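Local coordinates for gram-negative insecticidal protein (Chromobacterium piscinae, PDB 6FBM) that is an insecticidal toxin of the MACPF family that probably acts by forming pores in target-cell membranes, at residues L10-M19 with S56-V65; K316-M326 with G369-L380. One frame throughout, in Å; residues are numbered along the deposited sequence.

Contact 1: L10-M19 with S56-V65; sequences LGNLPGVTSM and SYTFPRSMHV
Asn12 and Thr58 carry the polar part of this contact. The backbone N of Thr58 points almost straight at Asn12 OD1, 2.6 Å away with 165° at the hydrogen, while Thr58 OG1 donates to the same oxygen from above the plane of the amide. Asn12 CG sits between its own backbone N and carbonyl carbon (chi1 69°), which swings the amide across to the strand, and two donors of one residue then grip OD1. One step on, Leu13 N donates to Thr58 O at 3.0 Å. The bare Gly11 CA lies close to Thr58 OG1 (3.1 Å).

The apolar part is carried by Leu13, Val16 and Met19. Leu13 splits its branches: CD1 lies against Tyr57 CB at 3.6 Å, and CD2 meets Val65 CG2 tip to tip at 3.5 Å. That same valine methyl stands over the centre of the Phe59 ring. Val16 divides likewise, CG2 on Phe59 CB and CG1 on Pro60 CD. The extended chain of Met63 brings CE to Met19 CB at 3.7 Å.

Across the interface, Ser56 O accepts a hydrogen bond from Asn12 ND2 of the second subunit. The whole joins an N-terminal loop, with a type II turn from Leu13 to Val16, to the second strand of the beta hairpin 47-60, where the chain leads into the long strand 64-78 of the MACPF sheet.

Contact 2: K316-M326 with G369-L380; sequences KVLLMDARPPM and GHAPIFKDLFDL
Leu319 and Lys375 face each other as a hydrogen-bonded pair between antiparallel strands 318-321 and 373-376, the central two of a four-stranded mixed sheet with 352-354 and 513-515 outside them. Leu319 N donates to Lys375 O at 3.0 Å, and Lys375 N returns a bond to Leu319 O. Asp321 and Ile373 form the next such pair. The Leu319 and Lys375 side chains share the face on which Tyr352 packs, and the extended lysine runs on to the carbonyl of Asn350.

On the other face Phe374 lies alongside Met320, both pointing the same way. Met320 SD comes obliquely to the ring, 3.4 Å from Phe374 CE1, a Met-aromatic contact, and Ile513 packs on both side chains.

Beyond the paired strands, Val317 CG1 touches Leu380 CD1 at 3.6 Å; the Phe378 ring presents its edge to Val317 CA and Lys316 O. A water ties this end together: it donates to Val317 O and Asp376 OD1 and accepts from Phe378 N.

His370 holds the far end. With CG anti to the carbonyl carbon (chi1 -67°), its ring slides under Arg323 CA, a CH-pi contact 4.1 Å from the centroid. Met326 SD takes a weak bond from Ala371 N. In the ring plane, His370 ND1 donates to Pro324 O at 2.9 Å, within the carbonyl plane, the bond bent to 137° at the hydrogen.

Overall arrangement
The two contacts belong to different parts of an elongated chain and lie on opposite sides of its centre: the centre of contact 1 is about 40 Å, and that of contact 2 about 24 Å, from the centre of the chain. Their own centres are about 62 Å apart and their nearest atoms about 38 Å, so they do not touch. Along the sequence they follow in series, and contact 1 is complete before the chain reaches contact 2. Contact 1 sits at the MACPF end, against the large curled sheet and next to a second subunit; contact 2 builds a small sheet in the C-terminal half, and no other chain of the assembly touches its segments. Neither contact binds a metal or ligand here.

Contact 1: L10-M19 with S56-V65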
loop_
_atom_site.group_PDB
_atom_site.type_symbol
_atom_site.label_atom_id
_atom_site.label_comp_id
_atom_site.label_asym_id
_atom_site.label_seq_id
_atom_site.Cartn_x
_atom_site.Cartn_y
_atom_site.Cartn_z
ATOM N N LEU A 10 -20.224 7.592 -15.624
ATOM C CA LEU A 10 -21.440 7.173 -15.001
ATOM C C LEU A 10 -21.326 7.012 -13.509
ATOM O O LEU A 10 -22.238 6.441 -12.950
ATOM C CB LEU A 10 -21.917 5.847 -15.613
ATOM C CG LEU A 10 -22.305 5.902 -17.109
ATOM C CD1 LEU A 10 -22.532 4.517 -17.681
ATOM C CD2 LEU A 10 -23.529 6.764 -17.387
ATOM N N GLY A 11 -20.300 7.560 -12.858
ATOM C CA GLY A 11 -20.208 7.473 -11.405
ATOM C C GLY A 11 -19.547 6.186 -10.934
ATOM O O GLY A 11 -19.222 5.312 -11.734
ATOM N N ASN A 12 -19.371 6.075 -9.635
ATOM C CA ASN A 12 -18.573 4.997 -9.063
ATOM C C ASN A 12 -19.410 3.958 -8.289
ATOM O O ASN A 12 -18.837 3.098 -7.625
ATOM C CB ASN A 12 -17.502 5.601 -8.125
ATOM C CG ASN A 12 -18.118 6.199 -6.876
ATOM O OD1 ASN A 12 -19.277 6.578 -6.879
ATOM N ND2 ASN A 12 -17.348 6.337 -5.863
ATOM N N LEU A 13 -20.740 4.034 -8.352
ATOM C CA LEU A 13 -21.578 3.086 -7.629
ATOM C C LEU A 13 -21.456 1.757 -8.351
ATOM O O LEU A 13 -21.729 1.684 -9.527
ATOM C CB LEU A 13 -23.045 3.496 -7.650
ATOM C CG LEU A 13 -24.022 2.554 -6.917
ATOM C CD1 LEU A 13 -23.918 2.689 -5.383
ATOM C CD2 LEU A 13 -25.435 2.813 -7.443
ATOM N N PRO A 14 -21.013 0.705 -7.636
ATOM C CA PRO A 14 -20.929 -0.587 -8.290
ATOM C C PRO A 14 -22.285 -1.051 -8.853
ATOM O O PRO A 14 -23.348 -0.850 -8.238
ATOM C CB PRO A 14 -20.459 -1.502 -7.161
ATOM C CG PRO A 14 -19.675 -0.640 -6.260
ATOM C CD PRO A 14 -20.400 0.684 -6.277
ATOM N N GLY A 15 -22.221 -1.612 -10.056
ATOM C CA GLY A 15 -23.400 -2.010 -10.799
ATOM C C GLY A 15 -23.764 -1.060 -11.920
ATOM O O GLY A 15 -24.360 -1.486 -12.920
ATOM N N VAL A 16 -23.408 0.216 -11.785
ATOM C CA VAL A 16 -23.853 1.202 -12.742
ATOM C C VAL A 16 -23.483 0.846 -14.171
ATOM O O VAL A 16 -24.259 1.122 -15.079
ATOM C CB VAL A 16 -23.329 2.611 -12.409
ATOM C CG1 VAL A 16 -23.631 3.585 -13.536
ATOM C CG2 VAL A 16 -24.022 3.158 -11.173
ATOM N N THR A 17 -22.315 0.240 -14.376
ATOM C CA THR A 17 -21.827 -0.088 -15.719
ATOM C C THR A 17 -22.611 -1.213 -16.337
ATOM O O THR A 17 -22.525 -1.413 -17.536
ATOM C CB THR A 17 -20.355 -0.531 -15.730
ATOM O OG1 THR A 17 -20.205 -1.687 -14.888
ATOM C CG2 THR A 17 -19.434 0.599 -15.238
ATOM N N SER A 18 -23.337 -1.971 -15.518
ATOM C CA SER A 18 -24.192 -3.038 -16.035
ATOM C C SER A 18 -25.547 -2.555 -16.511
ATOM O O SER A 18 -26.193 -3.251 -17.261
ATOM C CB SER A 18 -24.396 -4.100 -14.974
ATOM O OG SER A 18 -23.150 -4.613 -14.587
ATOM N N MET A 19 -25.967 -1.375 -16.072
ATOM C CA MET A 19 -27.309 -0.913 -16.334
ATOM C C MET A 19 -27.478 -0.475 -17.788
ATOM O O MET A 19 -26.597 0.163 -18.387
ATOM C CB MET A 19 -27.685 0.209 -15.390
ATOM C CG MET A 19 -27.656 -0.198 -13.922
ATOM S SD MET A 19 -28.472 -1.768 -13.527
ATOM C CE MET A 19 -30.200 -1.296 -13.768
ATOM N N SER A 56 -19.538 7.260 0.126
ATOM C CA SER A 56 -20.215 8.025 -0.889
ATOM C C SER A 56 -20.080 7.401 -2.262
ATOM O O SER A 56 -18.999 6.997 -2.684
ATOM C CB SER A 56 -19.697 9.448 -0.934
ATOM O OG SER A 56 -20.756 10.289 -1.356
ATOM N N TYR A 57 -21.199 7.345 -2.971
ATOM C CA TYR A 57 -21.217 6.786 -4.297
ATOM C C TYR A 57 -21.935 7.733 -5.214
ATOM O O TYR A 57 -22.837 8.439 -4.796
ATOM C CB TYR A 57 -21.964 5.463 -4.219
ATOM C CG TYR A 57 -21.187 4.366 -3.523
ATOM C CD1 TYR A 57 -20.100 3.756 -4.115
ATOM C CD2 TYR A 57 -21.526 3.970 -2.262
ATOM C CE1 TYR A 57 -19.386 2.774 -3.486
ATOM C CE2 TYR A 57 -20.804 2.972 -1.592
ATOM C CZ TYR A 57 -19.718 2.412 -2.179
ATOM O OH TYR A 57 -19.037 1.432 -1.502
ATOM N N THR A 58 -21.549 7.750 -6.484
ATOM C CA THR A 58 -22.244 8.519 -7.493
ATOM C C THR A 58 -22.804 7.604 -8.565
ATOM O O THR A 58 -22.306 6.505 -8.778
ATOM C CB THR A 58 -21.330 9.564 -8.135
ATOM O OG1 THR A 58 -20.181 8.931 -8.657
ATOM C CG2 THR A 58 -20.918 10.621 -7.098
ATOM N N PHE A 59 -23.843 8.069 -9.235
ATOM C CA PHE A 59 -24.508 7.308 -10.300
ATOM C C PHE A 59 -25.351 8.299 -11.087
ATOM O O PHE A 59 -25.604 9.390 -10.598
ATOM C CB PHE A 59 -25.380 6.194 -9.723
ATOM C CG PHE A 59 -26.408 6.688 -8.768
ATOM C CD1 PHE A 59 -26.093 6.921 -7.445
ATOM C CD2 PHE A 59 -27.697 6.934 -9.195
ATOM C CE1 PHE A 59 -27.044 7.399 -6.559
ATOM C CE2 PHE A 59 -28.669 7.421 -8.312
ATOM C CZ PHE A 59 -28.340 7.655 -6.989
ATOM N N PRO A 60 -25.770 7.938 -12.310
ATOM C CA PRO A 60 -26.589 8.864 -13.084
ATOM C C PRO A 60 -27.949 9.157 -12.445
ATOM O O PRO A 60 -28.610 8.248 -11.958
ATOM C CB PRO A 60 -26.756 8.139 -14.420
ATOM C CG PRO A 60 -25.528 7.268 -14.491
ATOM C CD PRO A 60 -25.442 6.740 -13.105
ATOM N N ARG A 61 -28.324 10.438 -12.418
ATOM C CA ARG A 61 -29.632 10.898 -11.922
ATOM C C ARG A 61 -30.800 10.145 -12.527
ATOM O O ARG A 61 -31.784 9.927 -11.841
ATOM C CB ARG A 61 -29.846 12.383 -12.214
ATOM C CG ARG A 61 -29.664 13.258 -10.989
ATOM C CD ARG A 61 -29.602 14.740 -11.383
ATOM N NE ARG A 61 -28.741 15.449 -10.437
ATOM C CZ ARG A 61 -29.045 15.715 -9.160
ATOM N NH1 ARG A 61 -30.265 15.459 -8.669
ATOM N NH2 ARG A 61 -28.143 16.348 -8.393
ATOM N N SER A 62 -30.672 9.752 -13.785
ATOM C CA SER A 62 -31.716 8.998 -14.439
ATOM C C SER A 62 -31.939 7.595 -13.883
ATOM O O SER A 62 -32.977 6.991 -14.176
ATOM C CB SER A 62 -31.435 8.902 -15.956
ATOM O OG SER A 62 -30.128 8.363 -16.211
ATOM N N MET A 63 -31.001 7.057 -13.089
ATOM C CA MET A 63 -31.206 5.744 -12.477
ATOM C C MET A 63 -31.686 5.954 -11.084
ATOM O O MET A 63 -31.481 7.035 -10.502
ATOM C CB MET A 63 -29.928 4.922 -12.451
ATOM C CG MET A 63 -29.264 4.792 -13.808
ATOM S SD MET A 63 -27.854 3.663 -13.746
ATOM C CE MET A 63 -27.205 3.868 -15.422
ATOM N N HIS A 64 -32.350 4.931 -10.560
ATOM C CA HIS A 64 -32.818 4.931 -9.187
ATOM C C HIS A 64 -32.079 3.828 -8.442
ATOM O O HIS A 64 -31.893 2.725 -8.962
ATOM C CB HIS A 64 -34.315 4.656 -9.129
ATOM C CG HIS A 64 -35.161 5.859 -9.404
ATOM N ND1 HIS A 64 -36.506 5.914 -9.082
ATOM C CD2 HIS A 64 -34.869 7.056 -9.967
ATOM C CE1 HIS A 64 -36.995 7.089 -9.447
ATOM N NE2 HIS A 64 -36.027 7.792 -10.000
ATOM N N VAL A 65 -31.715 4.138 -7.202
ATOM C CA VAL A 65 -31.031 3.208 -6.352
ATOM C C VAL A 65 -31.880 2.988 -5.135
ATOM O O VAL A 65 -32.315 3.948 -4.493
ATOM C CB VAL A 65 -29.655 3.755 -5.936
ATOM C CG1 VAL A 65 -28.985 2.828 -4.941
ATOM C CG2 VAL A 65 -28.773 3.952 -7.171
#

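Contact 2: K316-M326 with G369-L380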
loop_
_atom_site.group_PDB
_atom_site.type_symbol
_atom_site.label_atom_id
_atom_site.label_comp_id
_atom_site.label_asym_id
_atom_site.label_seq_id
_atom_site.Cartn_x
_atom_site.Cartn_y
_atom_site.Cartn_z
ATOM N N LYS A 316 -31.377 -45.166 -21.477
ATOM C CA LYS A 316 -31.003 -46.555 -21.417
ATOM C C LYS A 316 -29.924 -46.705 -20.349
ATOM O O LYS A 316 -28.729 -46.564 -20.632
ATOM C CB LYS A 316 -30.490 -47.037 -22.784
ATOM C CG LYS A 316 -31.421 -46.811 -23.982
ATOM C CD LYS A 316 -32.330 -47.982 -24.196
ATOM C CE LYS A 316 -33.504 -47.708 -25.136
ATOM N NZ LYS A 316 -33.168 -48.031 -26.554
ATOM N N VAL A 317 -30.344 -46.995 -19.117
ATOM C CA VAL A 317 -29.411 -47.011 -17.972
ATOM C C VAL A 317 -29.111 -48.358 -17.378
ATOM O O VAL A 317 -28.258 -48.464 -16.487
ATOM C CB VAL A 317 -29.894 -46.077 -16.849
ATOM C CG1 VAL A 317 -29.852 -44.641 -17.334
ATOM C CG2 VAL A 317 -31.304 -46.458 -16.340
ATOM N N LEU A 318 -29.783 -49.396 -17.873
ATOM C CA LEU A 318 -29.490 -50.758 -17.477
ATOM C C LEU A 318 -28.835 -51.454 -18.635
ATOM O O LEU A 318 -29.384 -51.534 -19.720
ATOM C CB LEU A 318 -30.763 -51.469 -17.050
ATOM C CG LEU A 318 -31.400 -50.968 -15.756
ATOM C CD1 LEU A 318 -32.730 -51.669 -15.476
ATOM C CD2 LEU A 318 -30.460 -51.153 -14.571
ATOM N N LEU A 319 -27.647 -51.967 -18.373
ATOM C CA LEU A 319 -26.911 -52.758 -19.323
ATOM C C LEU A 319 -27.349 -54.194 -19.120
ATOM O O LEU A 319 -27.110 -54.777 -18.062
ATOM C CB LEU A 319 -25.428 -52.583 -19.036
ATOM C CG LEU A 319 -24.383 -53.200 -19.956
ATOM C CD1 LEU A 319 -24.537 -52.748 -21.389
ATOM C CD2 LEU A 319 -23.008 -52.872 -19.405
ATOM N N MET A 320 -27.986 -54.757 -20.147
ATOM C CA MET A 320 -28.485 -56.138 -20.112
ATOM C C MET A 320 -27.527 -57.143 -20.772
ATOM O O MET A 320 -26.922 -56.896 -21.824
ATOM C CB MET A 320 -29.825 -56.219 -20.823
ATOM C CG MET A 320 -30.552 -57.514 -20.605
ATOM S SD MET A 320 -32.247 -57.444 -21.222
ATOM C CE MET A 320 -31.985 -57.261 -22.995
ATOM N N ASP A 321 -27.428 -58.300 -20.140
ATOM C CA ASP A 321 -26.885 -59.493 -20.748
ATOM C C ASP A 321 -28.042 -60.503 -20.747
ATOM O O ASP A 321 -28.421 -61.008 -19.691
ATOM C CB ASP A 321 -25.677 -59.966 -19.941
ATOM C CG ASP A 321 -25.120 -61.281 -20.436
ATOM O OD1 ASP A 321 -25.725 -61.878 -21.345
ATOM O OD2 ASP A 321 -24.120 -61.743 -19.878
ATOM N N ALA A 322 -28.616 -60.744 -21.934
ATOM C CA ALA A 322 -29.830 -61.564 -22.059
ATOM C C ALA A 322 -29.552 -63.065 -22.058
ATOM O O ALA A 322 -30.485 -63.845 -21.852
ATOM C CB ALA A 322 -30.623 -61.183 -23.315
ATOM N N ARG A 323 -28.294 -63.481 -22.279
ATOM C CA ARG A 323 -27.940 -64.899 -22.349
ATOM C C ARG A 323 -26.771 -65.218 -21.400
ATOM O O ARG A 323 -25.706 -65.680 -21.836
ATOM C CB ARG A 323 -27.570 -65.322 -23.788
ATOM C CG ARG A 323 -28.580 -65.047 -24.923
ATOM C CD ARG A 323 -27.853 -65.274 -26.241
ATOM N NE ARG A 323 -28.673 -65.064 -27.444
ATOM C CZ ARG A 323 -29.021 -63.881 -27.969
ATOM N NH1 ARG A 323 -28.655 -62.724 -27.414
ATOM N NH2 ARG A 323 -29.757 -63.853 -29.093
ATOM N N PRO A 324 -26.957 -64.992 -20.077
ATOM C CA PRO A 324 -25.915 -65.401 -19.158
ATOM C C PRO A 324 -25.936 -66.920 -18.927
ATOM O O PRO A 324 -26.920 -67.594 -19.302
ATOM C CB PRO A 324 -26.293 -64.661 -17.876
ATOM C CG PRO A 324 -27.778 -64.641 -17.905
ATOM C CD PRO A 324 -28.137 -64.475 -19.352
ATOM N N PRO A 325 -24.878 -67.453 -18.297
ATOM C CA PRO A 325 -24.919 -68.861 -17.952
ATOM C C PRO A 325 -26.036 -69.168 -16.952
ATOM O O PRO A 325 -26.151 -68.466 -15.961
ATOM C CB PRO A 325 -23.539 -69.136 -17.332
ATOM C CG PRO A 325 -22.674 -68.018 -17.792
ATOM C CD PRO A 325 -23.597 -66.829 -17.947
ATOM N N MET A 326 -26.837 -70.194 -17.218
ATOM C CA MET A 326 -27.903 -70.595 -16.315
ATOM C C MET A 326 -27.473 -71.835 -15.554
ATOM O O MET A 326 -27.000 -72.800 -16.139
ATOM C CB MET A 326 -29.185 -70.858 -17.102
ATOM C CG MET A 326 -29.650 -69.676 -17.913
ATOM S SD MET A 326 -30.073 -68.209 -16.958
ATOM C CE MET A 326 -31.380 -68.816 -15.915
ATOM N N GLY A 369 -34.465 -71.708 -21.319
ATOM C CA GLY A 369 -34.194 -70.344 -21.723
ATOM C C GLY A 369 -33.201 -69.659 -20.796
ATOM O O GLY A 369 -32.507 -70.302 -19.985
ATOM N N HIS A 370 -33.170 -68.336 -20.891
ATOM C CA HIS A 370 -32.274 -67.511 -20.119
ATOM C C HIS A 370 -33.052 -66.438 -19.368
ATOM O O HIS A 370 -34.002 -65.876 -19.881
ATOM C CB HIS A 370 -31.233 -66.876 -21.043
ATOM C CG HIS A 370 -30.304 -67.874 -21.650
ATOM N ND1 HIS A 370 -29.116 -68.235 -21.057
ATOM C CD2 HIS A 370 -30.391 -68.584 -22.799
ATOM C CE1 HIS A 370 -28.505 -69.126 -21.822
ATOM N NE2 HIS A 370 -29.258 -69.351 -22.881
ATOM N N ALA A 371 -32.618 -66.192 -18.135
ATOM C CA ALA A 371 -33.065 -65.065 -17.344
ATOM C C ALA A 371 -32.022 -63.981 -17.503
ATOM O O ALA A 371 -30.866 -64.198 -17.204
ATOM C CB ALA A 371 -33.197 -65.441 -15.879
ATOM N N PRO A 372 -32.434 -62.787 -17.955
ATOM C CA PRO A 372 -31.449 -61.744 -18.124
ATOM C C PRO A 372 -30.872 -61.229 -16.778
ATOM O O PRO A 372 -31.492 -61.365 -15.708
ATOM C CB PRO A 372 -32.228 -60.663 -18.849
ATOM C CG PRO A 372 -33.633 -60.843 -18.438
ATOM C CD PRO A 372 -33.822 -62.293 -18.151
ATOM N N ILE A 373 -29.672 -60.684 -16.870
ATOM C CA ILE A 373 -29.024 -59.977 -15.780
ATOM C C ILE A 373 -28.716 -58.560 -16.228
ATOM O O ILE A 373 -28.569 -58.296 -17.411
ATOM C CB ILE A 373 -27.770 -60.719 -15.246
ATOM C CG1 ILE A 373 -26.729 -60.963 -16.341
ATOM C CG2 ILE A 373 -28.211 -62.033 -14.624
ATOM C CD1 ILE A 373 -25.496 -61.702 -15.875
ATOM N N PHE A 374 -28.716 -57.643 -15.274
ATOM C CA PHE A 374 -28.652 -56.212 -15.560
ATOM C C PHE A 374 -27.580 -55.562 -14.713
ATOM O O PHE A 374 -27.338 -55.969 -13.583
ATOM C CB PHE A 374 -29.989 -55.557 -15.288
ATOM C CG PHE A 374 -31.108 -56.107 -16.115
ATOM C CD1 PHE A 374 -31.373 -55.583 -17.362
ATOM C CD2 PHE A 374 -31.899 -57.116 -15.650
ATOM C CE1 PHE A 374 -32.418 -56.074 -18.130
ATOM C CE2 PHE A 374 -32.952 -57.613 -16.415
ATOM C CZ PHE A 374 -33.225 -57.078 -17.656
ATOM N N LYS A 375 -26.920 -54.572 -15.290
ATOM C CA LYS A 375 -25.867 -53.842 -14.620
ATOM C C LYS A 375 -26.218 -52.356 -14.569
ATOM O O LYS A 375 -26.645 -51.777 -15.562
ATOM C CB LYS A 375 -24.543 -54.051 -15.342
ATOM C CG LYS A 375 -23.424 -53.180 -14.802
ATOM C CD LYS A 375 -22.062 -53.621 -15.325
ATOM C CE LYS A 375 -20.962 -52.688 -14.835
ATOM N NZ LYS A 375 -19.658 -53.405 -14.794
ATOM N N ASP A 376 -26.018 -51.761 -13.399
ATOM C CA ASP A 376 -26.202 -50.341 -13.195
ATOM C C ASP A 376 -24.970 -49.606 -13.741
ATOM O O ASP A 376 -24.052 -49.285 -13.004
ATOM C CB ASP A 376 -26.425 -50.075 -11.696
ATOM C CG ASP A 376 -27.001 -48.684 -11.416
ATOM O OD1 ASP A 376 -26.970 -47.811 -12.321
ATOM O OD2 ASP A 376 -27.504 -48.481 -10.287
ATOM N N LEU A 377 -24.966 -49.362 -15.047
ATOM C CA LEU A 377 -23.744 -48.904 -15.768
ATOM C C LEU A 377 -23.191 -47.570 -15.242
ATOM O O LEU A 377 -21.995 -47.454 -14.950
ATOM C CB LEU A 377 -24.023 -48.739 -17.261
ATOM C CG LEU A 377 -22.830 -48.373 -18.156
ATOM C CD1 LEU A 377 -21.540 -49.146 -17.842
ATOM C CD2 LEU A 377 -23.226 -48.587 -19.630
ATOM N N PHE A 378 -24.096 -46.598 -15.104
ATOM C CA PHE A 378 -23.757 -45.245 -14.675
ATOM C C PHE A 378 -23.842 -45.042 -13.156
ATOM O O PHE A 378 -23.732 -43.916 -12.688
ATOM C CB PHE A 378 -24.683 -44.267 -15.397
ATOM C CG PHE A 378 -24.753 -44.511 -16.875
ATOM C CD1 PHE A 378 -23.652 -44.267 -17.670
ATOM C CD2 PHE A 378 -25.883 -45.024 -17.446
ATOM C CE1 PHE A 378 -23.672 -44.530 -19.025
ATOM C CE2 PHE A 378 -25.934 -45.301 -18.807
ATOM C CZ PHE A 378 -24.825 -45.035 -19.609
ATOM N N ASP A 379 -24.040 -46.136 -12.403
ATOM C CA ASP A 379 -23.992 -46.140 -10.948
ATOM C C ASP A 379 -24.993 -45.136 -10.409
ATOM O O ASP A 379 -24.670 -44.270 -9.591
ATOM C CB ASP A 379 -22.556 -45.837 -10.458
ATOM C CG ASP A 379 -22.385 -45.948 -8.962
ATOM O OD1 ASP A 379 -23.099 -46.750 -8.313
ATOM O OD2 ASP A 379 -21.529 -45.204 -8.434
ATOM N N LEU A 380 -26.213 -45.214 -10.928
ATOM C CA LEU A 380 -27.292 -44.323 -10.550
ATOM C C LEU A 380 -28.111 -44.793 -9.368
ATOM O O LEU A 380 -28.984 -44.069 -8.937
ATOM C CB LEU A 380 -28.240 -44.165 -11.732
ATOM C CG LEU A 380 -27.642 -43.666 -13.023
ATOM C CD1 LEU A 380 -28.648 -43.684 -14.133
ATOM C CD2 LEU A 380 -27.090 -42.278 -12.818
HETATM O O HOH W 1 -26.816 -46.702 -14.806
#